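Local coordinates for TRAP dicarboxylate transporter, DctP subunit (Anaerococcus prevoti, PDB 4N91), which binds D-glucuronate, in both its alpha and beta forms, as the solute-binding subunit of a TRAP transporter, to which it probably delivers the sugar acid, at residues A[32-37]-A[88-93]; A[59-64]-A[258-264]. All coordinates share one frame. Residues are numbered along the deposited sequence.

From the N terminus the chain runs along strand 31-36, passes through helix 44-60 and strand 64-69, then helix 77-86, and comes back to pair strand 91-95 with the first strand: interaction 1 closes this loop of 50 residues. Interaction 2 starts within that loop, at the turn 59-64 between helix 44-60 and the next strand, and reaches far forward to 258-264 on the long helix 256-290, spanning 193 residues. The two loops therefore cross. Interaction 1 pairs the five-stranded sheet's central strand, 91-95, with its neighbour 31-36; interaction 2 packs the late helix against that sheet's edge. They meet at I33, whose CG1 lies 3.9 Å from Y64 CD1 and 4.2 Å from F262 CZ.

Interaction 1 of 2, residues A[32-37]-A[88-93]; sequences IIRVGH and AINICV
Two parallel strands of the five-stranded mixed sheet in this periplasmic-binding-protein fold pair here, their axes 4.6 Å apart and 8° from parallel. Residues 32-36 are extended throughout; 88-90 form the loop that leads into strand 91-93. Apolar I33 (chi1 m) sets CG2 3.8 Å from N90 CB and 4.3 Å from I91 CD1, beside W250. At R34 the pairing opens: N90, with phi/psi -91/-39, is not yet extended, and its side chain (chi1 m) stands in for a strand carbonyl, OD1 accepting R34 N at 2.8 Å. R34 O in turn receives N90 N at 3.0 Å and I91 N at 3.2 Å, and a water joins R34 NH1 (2.9 Å) to N90 OD1 (2.7 Å). V35 bridges I91 (CA-CA 4.7 Å), and beta-branched V35 CG1 meets I91 CG2 at 4.0 Å on the face covered by helix 44-60. G36 bridges C92, adding no side chain on the face where I89 and C92 lie; G36 N donates to I91 O at 3.0 Å, and V93 N to G36 O at 3.0 Å. H37 turns its imidazole away to Q39 and H46, near the sugar pocket: the V93 side chain comes within about 5 Å of bound glucuronate, and H37 CB lies 4.0 Å from V93 CB.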
loop_
_atom_site.group_PDB
_atom_site.type_symbol
_atom_site.label_atom_id
_atom_site.label_comp_id
_atom_site.label_asym_id
_atom_site.label_seq_id
_atom_site.Cartn_x
_atom_site.Cartn_y
_atom_site.Cartn_z
ATOM N N ILE A 32 -0.051 -25.070 -10.727
ATOM C CA ILE A 32 -0.249 -24.338 -9.479
ATOM C C ILE A 32 0.167 -22.885 -9.637
ATOM O O ILE A 32 1.310 -22.594 -9.996
ATOM C CB ILE A 32 0.599 -24.932 -8.345
ATOM C CG1 ILE A 32 0.436 -26.455 -8.280
ATOM C CG2 ILE A 32 0.255 -24.264 -7.013
ATOM C CD1 ILE A 32 -0.605 -26.936 -7.308
ATOM N N ILE A 33 -0.754 -21.972 -9.342
ATOM C CA ILE A 33 -0.446 -20.554 -9.341
ATOM C C ILE A 33 -0.417 -20.069 -7.895
ATOM O O ILE A 33 -1.427 -20.107 -7.212
ATOM C CB ILE A 33 -1.480 -19.760 -10.105
ATOM C CG1 ILE A 33 -1.587 -20.282 -11.547
ATOM C CG2 ILE A 33 -1.132 -18.302 -10.118
ATOM C CD1 ILE A 33 -0.262 -20.246 -12.328
ATOM N N ARG A 34 0.757 -19.658 -7.441
ATOM C CA ARG A 34 0.951 -19.254 -6.045
ATOM C C ARG A 34 0.847 -17.746 -5.900
ATOM O O ARG A 34 1.522 -16.987 -6.600
ATOM C CB ARG A 34 2.279 -19.779 -5.516
ATOM C CG ARG A 34 2.296 -21.304 -5.482
ATOM C CD ARG A 34 3.581 -21.890 -4.922
ATOM N NE ARG A 34 3.516 -23.350 -4.975
ATOM C CZ ARG A 34 3.770 -24.071 -6.061
ATOM N NH1 ARG A 34 4.131 -23.475 -7.187
ATOM N NH2 ARG A 34 3.670 -25.397 -6.019
ATOM N N VAL A 35 0.001 -17.324 -4.967
ATOM C CA VAL A 35 -0.352 -15.929 -4.803
ATOM C C VAL A 35 -0.172 -15.605 -3.329
ATOM O O VAL A 35 -0.705 -16.307 -2.452
ATOM C CB VAL A 35 -1.816 -15.667 -5.175
ATOM C CG1 VAL A 35 -2.134 -14.182 -5.014
ATOM C CG2 VAL A 35 -2.120 -16.160 -6.598
ATOM N N GLY A 36 0.623 -14.591 -3.040
ATOM C CA GLY A 36 0.843 -14.217 -1.664
ATOM C C GLY A 36 0.460 -12.812 -1.279
ATOM O O GLY A 36 0.533 -11.873 -2.076
ATOM N N HIS A 37 0.097 -12.659 -0.007
ATOM C CA HIS A 37 -0.088 -11.351 0.581
ATOM C C HIS A 37 0.122 -11.411 2.095
ATOM O O HIS A 37 0.282 -12.500 2.646
ATOM C CB HIS A 37 -1.458 -10.778 0.220
ATOM C CG HIS A 37 -2.602 -11.486 0.872
ATOM N ND1 HIS A 37 -3.068 -11.131 2.115
ATOM C CD2 HIS A 37 -3.354 -12.539 0.476
ATOM C CE1 HIS A 37 -4.069 -11.915 2.456
ATOM N NE2 HIS A 37 -4.282 -12.757 1.463
ATOM N N ALA A 88 9.361 -18.010 -8.212
ATOM C CA ALA A 88 9.068 -18.996 -7.169
ATOM C C ALA A 88 7.613 -18.881 -6.697
ATOM O O ALA A 88 6.967 -19.875 -6.333
ATOM C CB ALA A 88 10.031 -18.827 -6.010
ATOM N N ILE A 89 7.089 -17.668 -6.716
ATOM C CA ILE A 89 5.646 -17.507 -6.704
ATOM C C ILE A 89 5.237 -16.655 -7.908
ATOM O O ILE A 89 6.074 -15.950 -8.506
ATOM C CB ILE A 89 5.149 -16.903 -5.386
ATOM C CG1 ILE A 89 5.664 -15.476 -5.224
ATOM C CG2 ILE A 89 5.606 -17.772 -4.207
ATOM C CD1 ILE A 89 5.302 -14.849 -3.869
ATOM N N ASN A 90 3.961 -16.718 -8.261
ATOM C CA ASN A 90 3.503 -16.097 -9.500
ATOM C C ASN A 90 3.037 -14.644 -9.316
ATOM O O ASN A 90 3.273 -13.788 -10.163
ATOM C CB ASN A 90 2.358 -16.920 -10.100
ATOM C CG ASN A 90 2.743 -18.376 -10.330
ATOM O OD1 ASN A 90 2.728 -19.203 -9.401
ATOM N ND2 ASN A 90 3.122 -18.694 -11.569
ATOM N N ILE A 91 2.363 -14.387 -8.197
ATOM C CA ILE A 91 1.682 -13.113 -7.958
ATOM C C ILE A 91 1.826 -12.781 -6.485
ATOM O O ILE A 91 1.740 -13.669 -5.635
ATOM C CB ILE A 91 0.191 -13.206 -8.261
ATOM C CG1 ILE A 91 -0.074 -13.521 -9.738
ATOM C CG2 ILE A 91 -0.540 -11.916 -7.833
ATOM C CD1 ILE A 91 -1.477 -14.063 -9.995
ATOM N N CYS A 92 2.076 -11.517 -6.180
ATOM C CA CYS A 92 1.928 -11.091 -4.793
ATOM C C CYS A 92 1.437 -9.675 -4.707
ATOM O O CYS A 92 1.345 -8.965 -5.699
ATOM C CB CYS A 92 3.214 -11.264 -4.023
ATOM S SG CYS A 92 4.475 -9.984 -4.228
ATOM N N VAL A 93 1.106 -9.270 -3.489
ATOM C CA VAL A 93 0.694 -7.904 -3.244
ATOM C C VAL A 93 1.800 -7.209 -2.494
ATOM O O VAL A 93 2.251 -7.703 -1.466
ATOM C CB VAL A 93 -0.619 -7.852 -2.414
ATOM C CG1 VAL A 93 -1.001 -6.419 -2.095
ATOM C CG2 VAL A 93 -1.757 -8.497 -3.168
HETATM O O HOH W 1 4.587 -20.888 -8.403
#

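Interaction 2 of 2, residues A[59-64]-A[258-264]; sequences KLGDKY and DRKVFDE
D258, V261 and L60 bury the most surface where the turn after helix 44-60 meets the early part of helix 256-290. Residues 258-264 are regular helix, with F262 N bonded to D258 O at 2.9 Å. L60 has phi/psi -143/31, and its O accepts K63 N at 3.0 Å and Y64 N at 3.1 Å as the chain turns into strand 64-69. The closest CA pairs are K59 with V261 (7.4 Å) and L60 with D258 (7.7 Å).

D258 (chi1 m) points toward the turn and takes two donors on one oxygen: Y64 OH lies 2.5 Å from D258 OD2, a very short hydrogen bond, and the fully extended K63 brings NZ to 2.8 Å from the same OD2 in a salt bridge. A short acidic side chain suits this place, since the tyrosine and lysine reach out to it. V261 (chi1 t), one turn on, offers a compact apolar surface: its CB is 3.8 Å from L60 CD2 and its CG2 3.5 Å from K59 CE.

Y64 (chi1 m) works twice, for the edge of F262 meets its ring face in a T-shaped stack, centroids 5.2 Å apart and planes at 90°. At the exposed side K59 NZ makes a weak salt bridge with E264 OE1 at 3.3 Å, an oxygen that also bonds to Y55. Buried D258 thus has its charge met by a lysine and a tyrosine hydroxyl beside an apolar and aromatic patch, so polar pairing and hydrophobic packing together join helix 256-290 to the sheet's edge.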
loop_
_atom_site.group_PDB
_atom_site.type_symbol
_atom_site.label_atom_id
_atom_site.label_comp_id
_atom_site.label_asym_id
_atom_site.label_seq_id
_atom_site.Cartn_x
_atom_site.Cartn_y
_atom_site.Cartn_z
ATOM N N LYS A 59 -13.507 -20.488 -14.940
ATOM C CA LYS A 59 -13.351 -20.489 -16.397
ATOM C C LYS A 59 -12.324 -21.520 -16.868
ATOM O O LYS A 59 -12.431 -22.046 -17.975
ATOM C CB LYS A 59 -12.948 -19.107 -16.922
ATOM C CG LYS A 59 -13.804 -17.946 -16.408
ATOM C CD LYS A 59 -14.565 -17.234 -17.514
ATOM C CE LYS A 59 -13.617 -16.666 -18.569
ATOM N NZ LYS A 59 -14.262 -15.720 -19.535
ATOM N N LEU A 60 -11.342 -21.803 -16.022
ATOM C CA LEU A 60 -10.152 -22.560 -16.393
ATOM C C LEU A 60 -9.687 -23.488 -15.254
ATOM O O LEU A 60 -8.486 -23.741 -15.106
ATOM C CB LEU A 60 -9.025 -21.569 -16.663
ATOM C CG LEU A 60 -8.672 -21.087 -18.063
ATOM C CD1 LEU A 60 -9.864 -20.851 -18.943
ATOM C CD2 LEU A 60 -7.860 -19.818 -17.902
ATOM N N GLY A 61 -10.613 -23.978 -14.436
ATOM C CA GLY A 61 -10.239 -24.731 -13.244
ATOM C C GLY A 61 -9.637 -26.103 -13.509
ATOM O O GLY A 61 -8.890 -26.636 -12.681
ATOM N N ASP A 62 -9.962 -26.692 -14.653
ATOM C CA ASP A 62 -9.350 -27.961 -15.028
ATOM C C ASP A 62 -7.838 -27.800 -15.200
ATOM O O ASP A 62 -7.099 -28.782 -15.157
ATOM C CB ASP A 62 -9.953 -28.496 -16.334
ATOM C CG ASP A 62 -11.371 -29.010 -16.162
ATOM O OD1 ASP A 62 -11.766 -29.312 -15.015
ATOM O OD2 ASP A 62 -12.091 -29.123 -17.179
ATOM N N LYS A 63 -7.384 -26.561 -15.396
ATOM C CA LYS A 63 -6.009 -26.301 -15.816
ATOM C C LYS A 63 -5.150 -25.621 -14.756
ATOM O O LYS A 63 -3.946 -25.862 -14.678
ATOM C CB LYS A 63 -6.021 -25.423 -17.061
ATOM C CG LYS A 63 -4.677 -25.293 -17.736
ATOM C CD LYS A 63 -4.818 -24.611 -19.092
ATOM C CE LYS A 63 -3.477 -24.468 -19.794
ATOM N NZ LYS A 63 -3.628 -23.779 -21.109
ATOM N N TYR A 64 -5.756 -24.742 -13.967
ATOM C CA TYR A 64 -5.003 -24.007 -12.968
ATOM C C TYR A 64 -5.597 -24.191 -11.585
ATOM O O TYR A 64 -6.813 -24.163 -11.404
ATOM C CB TYR A 64 -4.962 -22.511 -13.302
ATOM C CG TYR A 64 -4.301 -22.165 -14.619
ATOM C CD1 TYR A 64 -2.921 -22.074 -14.729
ATOM C CD2 TYR A 64 -5.061 -21.921 -15.752
ATOM C CE1 TYR A 64 -2.316 -21.752 -15.937
ATOM C CE2 TYR A 64 -4.469 -21.603 -16.956
ATOM C CZ TYR A 64 -3.097 -21.522 -17.047
ATOM O OH TYR A 64 -2.513 -21.200 -18.252
ATOM N N ASP A 258 -5.881 -17.851 -22.010
ATOM C CA ASP A 258 -5.654 -17.904 -20.572
ATOM C C ASP A 258 -5.334 -16.516 -20.017
ATOM O O ASP A 258 -5.828 -16.130 -18.953
ATOM C CB ASP A 258 -4.518 -18.860 -20.246
ATOM C CG ASP A 258 -4.848 -20.289 -20.587
ATOM O OD1 ASP A 258 -5.870 -20.513 -21.259
ATOM O OD2 ASP A 258 -4.084 -21.189 -20.186
ATOM N N ARG A 259 -4.490 -15.779 -20.727
ATOM C CA ARG A 259 -4.113 -14.426 -20.332
ATOM C C ARG A 259 -5.351 -13.546 -20.229
ATOM O O ARG A 259 -5.460 -12.721 -19.331
ATOM C CB ARG A 259 -3.142 -13.814 -21.339
ATOM C CG ARG A 259 -2.764 -12.368 -21.048
ATOM C CD ARG A 259 -2.048 -12.247 -19.706
ATOM N NE ARG A 259 -1.722 -10.861 -19.376
ATOM C CZ ARG A 259 -0.670 -10.200 -19.854
ATOM N NH1 ARG A 259 0.183 -10.793 -20.681
ATOM N NH2 ARG A 259 -0.463 -8.939 -19.488
ATOM N N LYS A 260 -6.285 -13.715 -21.155
ATOM C CA LYS A 260 -7.492 -12.900 -21.123
ATOM C C LYS A 260 -8.286 -13.159 -19.839
ATOM O O LYS A 260 -8.801 -12.230 -19.211
ATOM C CB LYS A 260 -8.339 -13.143 -22.371
ATOM C CG LYS A 260 -7.736 -12.449 -23.576
ATOM C CD LYS A 260 -8.367 -12.904 -24.869
ATOM C CE LYS A 260 -7.959 -11.995 -26.008
ATOM N NZ LYS A 260 -8.229 -12.640 -27.316
ATOM N N VAL A 261 -8.338 -14.419 -19.424
ATOM C CA VAL A 261 -9.065 -14.781 -18.216
ATOM C C VAL A 261 -8.346 -14.240 -16.982
ATOM O O VAL A 261 -8.977 -13.673 -16.089
ATOM C CB VAL A 261 -9.275 -16.294 -18.100
ATOM C CG1 VAL A 261 -9.849 -16.645 -16.741
ATOM C CG2 VAL A 261 -10.190 -16.793 -19.251
ATOM N N PHE A 262 -7.030 -14.407 -16.915
ATOM C CA PHE A 262 -6.303 -13.826 -15.784
ATOM C C PHE A 262 -6.478 -12.318 -15.711
ATOM O O PHE A 262 -6.645 -11.771 -14.610
ATOM C CB PHE A 262 -4.817 -14.197 -15.816
ATOM C CG PHE A 262 -4.533 -15.520 -15.208
ATOM C CD1 PHE A 262 -4.230 -15.624 -13.872
ATOM C CD2 PHE A 262 -4.590 -16.675 -15.968
ATOM C CE1 PHE A 262 -3.968 -16.847 -13.314
ATOM C CE2 PHE A 262 -4.334 -17.898 -15.405
ATOM C CZ PHE A 262 -4.039 -17.986 -14.084
ATOM N N ASP A 263 -6.453 -11.643 -16.855
ATOM C CA ASP A 263 -6.605 -10.191 -16.873
ATOM C C ASP A 263 -7.987 -9.783 -16.332
ATOM O O ASP A 263 -8.109 -8.842 -15.549
ATOM C CB ASP A 263 -6.386 -9.631 -18.287
ATOM C CG ASP A 263 -4.917 -9.676 -18.726
ATOM O OD1 ASP A 263 -4.041 -10.014 -17.908
ATOM O OD2 ASP A 263 -4.637 -9.368 -19.905
ATOM N N GLU A 264 -9.020 -10.503 -16.750
ATOM C CA GLU A 264 -10.374 -10.263 -16.257
ATOM C C GLU A 264 -10.403 -10.505 -14.755
ATOM O O GLU A 264 -11.022 -9.749 -13.989
ATOM C CB GLU A 264 -11.374 -11.183 -16.966
ATOM C CG GLU A 264 -11.623 -10.857 -18.428
ATOM C CD GLU A 264 -12.394 -11.969 -19.176
ATOM O OE1 GLU A 264 -12.311 -13.156 -18.773
ATOM O OE2 GLU A 264 -13.086 -11.653 -20.174
#